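Local coordinates for uncharacterized protein (Exiguobacterium sibiricum, PDB 3B77), which is of unknown function but carries a bacterial pleckstrin homology domain and a helical region that probably serves oligomerisation, at residues A16-Y21 with E40-N45. Sequence-based numbering, arbitrary orientation.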
loop_
_atom_site.group_PDB
_atom_site.type_symbol
_atom_site.label_atom_id
_atom_site.label_comp_id
_atom_site.label_asym_id
_atom_site.label_seq_id
_atom_site.Cartn_x
_atom_site.Cartn_y
_atom_site.Cartn_z
ATOM N N ALA A 16 16.728 -61.172 -30.574
ATOM C CA ALA A 16 16.124 -60.973 -29.251
ATOM C C ALA A 16 14.699 -60.486 -29.356
ATOM O O ALA A 16 14.355 -59.748 -30.280
ATOM C CB ALA A 16 16.946 -59.984 -28.453
ATOM N N ALA A 17 13.878 -60.890 -28.393
ATOM C CA ALA A 17 12.480 -60.469 -28.342
ATOM C C ALA A 17 12.369 -58.930 -28.305
ATOM O O ALA A 17 11.491 -58.347 -28.931
ATOM C CB ALA A 17 11.774 -61.100 -27.137
ATOM N N ALA A 18 13.298 -58.297 -27.591
ATOM C CA ALA A 18 13.339 -56.851 -27.426
ATOM C C ALA A 18 13.458 -56.063 -28.744
ATOM O O ALA A 18 12.960 -54.954 -28.835
ATOM C CB ALA A 18 14.483 -56.487 -26.487
ATOM N N ASP A 19 14.093 -56.645 -29.757
ATOM C CA ASP A 19 14.336 -55.957 -31.030
ATOM C C ASP A 19 13.040 -55.603 -31.753
ATOM O O ASP A 19 13.004 -54.670 -32.535
ATOM C CB ASP A 19 15.226 -56.832 -31.930
ATOM C CG ASP A 19 15.931 -56.045 -33.051
ATOM O OD1 ASP A 19 16.751 -55.157 -32.749
ATOM O OD2 ASP A 19 15.725 -56.358 -34.246
ATOM N N ASP A 20 11.972 -56.345 -31.484
ATOM C CA ASP A 20 10.678 -56.067 -32.100
ATOM C C ASP A 20 10.052 -54.762 -31.622
ATOM O O ASP A 20 9.218 -54.169 -32.332
ATOM C CB ASP A 20 9.713 -57.211 -31.822
ATOM C CG ASP A 20 10.057 -58.452 -32.608
ATOM O OD1 ASP A 20 10.388 -58.305 -33.806
ATOM O OD2 ASP A 20 9.990 -59.566 -32.037
ATOM N N TYR A 21 10.456 -54.327 -30.427
ATOM C CA TYR A 21 9.890 -53.146 -29.795
ATOM C C TYR A 21 10.796 -51.945 -29.916
ATOM O O TYR A 21 10.452 -50.871 -29.456
ATOM C CB TYR A 21 9.553 -53.458 -28.335
ATOM C CG TYR A 21 8.686 -54.684 -28.242
ATOM C CD1 TYR A 21 7.326 -54.609 -28.494
ATOM C CD2 TYR A 21 9.236 -55.934 -27.973
ATOM C CE1 TYR A 21 6.521 -55.734 -28.444
ATOM C CE2 TYR A 21 8.441 -57.062 -27.913
ATOM C CZ TYR A 21 7.080 -56.960 -28.148
ATOM O OH TYR A 21 6.260 -58.073 -28.102
ATOM N N GLU A 40 14.168 -59.194 -19.955
ATOM C CA GLU A 40 15.034 -58.753 -21.039
ATOM C C GLU A 40 15.211 -57.229 -20.905
ATOM O O GLU A 40 14.230 -56.490 -20.926
ATOM C CB GLU A 40 14.407 -59.119 -22.362
ATOM C CG GLU A 40 15.409 -59.299 -23.472
ATOM C CD GLU A 40 14.861 -60.062 -24.679
ATOM O OE1 GLU A 40 14.322 -61.175 -24.502
ATOM O OE2 GLU A 40 15.010 -59.563 -25.812
ATOM N N TYR A 41 16.451 -56.779 -20.707
ATOM C CA TYR A 41 16.754 -55.372 -20.451
ATOM C C TYR A 41 17.513 -54.797 -21.638
ATOM O O TYR A 41 18.675 -55.093 -21.837
ATOM C CB TYR A 41 17.596 -55.239 -19.187
ATOM C CG TYR A 41 16.960 -55.826 -17.964
ATOM C CD1 TYR A 41 16.099 -55.091 -17.186
ATOM C CD2 TYR A 41 17.238 -57.121 -17.575
ATOM C CE1 TYR A 41 15.529 -55.622 -16.058
ATOM C CE2 TYR A 41 16.671 -57.676 -16.444
ATOM C CZ TYR A 41 15.821 -56.920 -15.689
ATOM O OH TYR A 41 15.244 -57.446 -14.567
ATOM N N CYS A 42 16.864 -53.938 -22.400
ATOM C CA CYS A 42 17.419 -53.438 -23.649
ATOM C C CYS A 42 17.716 -51.968 -23.519
ATOM O O CYS A 42 16.809 -51.187 -23.317
ATOM C CB CYS A 42 16.378 -53.673 -24.735
ATOM S SG CYS A 42 16.826 -53.241 -26.382
ATOM N N PHE A 43 18.997 -51.608 -23.586
ATOM C CA PHE A 43 19.440 -50.221 -23.464
ATOM C C PHE A 43 19.746 -49.662 -24.845
ATOM O O PHE A 43 20.688 -50.089 -25.486
ATOM C CB PHE A 43 20.686 -50.121 -22.596
ATOM C CG PHE A 43 20.473 -50.551 -21.169
ATOM C CD1 PHE A 43 20.561 -51.890 -20.816
ATOM C CD2 PHE A 43 20.192 -49.621 -20.191
ATOM C CE1 PHE A 43 20.380 -52.290 -19.495
ATOM C CE2 PHE A 43 20.017 -49.990 -18.895
ATOM C CZ PHE A 43 20.106 -51.332 -18.529
ATOM N N THR A 44 18.939 -48.696 -25.278
ATOM C CA THR A 44 19.102 -48.059 -26.586
ATOM C C THR A 44 19.565 -46.621 -26.383
ATOM O O THR A 44 19.703 -46.158 -25.229
ATOM C CB THR A 44 17.771 -48.019 -27.403
ATOM O OG1 THR A 44 16.961 -46.927 -26.961
ATOM C CG2 THR A 44 16.988 -49.324 -27.279
ATOM N N ASN A 45 19.804 -45.929 -27.507
ATOM C CA ASN A 45 20.182 -44.526 -27.478
ATOM C C ASN A 45 19.077 -43.627 -26.953
ATOM O O ASN A 45 19.353 -42.561 -26.431
ATOM C CB ASN A 45 20.626 -44.031 -28.857
ATOM C CG ASN A 45 19.605 -44.279 -29.919
ATOM O OD1 ASN A 45 18.964 -45.320 -29.939
ATOM N ND2 ASN A 45 19.445 -43.337 -30.809
#
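Glu40 OE2 takes a hydrogen bond from the backbone N of Ala18 at 2.8 Å, with an N-H...O angle of 159°. The donor reaches the oxygen from above the carboxylate plane, 45° out of it. Ala17 N also comes within 3.1 Å of Glu40 OE2, but its angle is too poor for a second bond. CG stands anti to the backbone N of Glu40 (chi1 -154°), and the extended chain beyond it carries the carboxylate out to the loop. It arrives at the start of residues 17-20, whose backbone angles are helical and whose first amide N-H groups would probably favour its negative charge. Both pieces belong to the bacterial PH domain: Glu40 sits on strand 39-44, mid-sheet, and the loop between strands 6-7 and 30-35 lies over one side of that antiparallel sheet. Ala18 CB and Ala16 CB both lie against Glu40 OE2, Ala18 CB at 3.2 Å, while Ala17 CB lies nearer Glu40 OE1. Further along the strand, Ala18 CB meets Cys42 CB at 3.8 Å. An alanine in place of Glu40 would probably leave the amide of Ala18 without its acceptor and this loop segment less firmly tied to the strand. Leu33 and Leu51 flank Glu40.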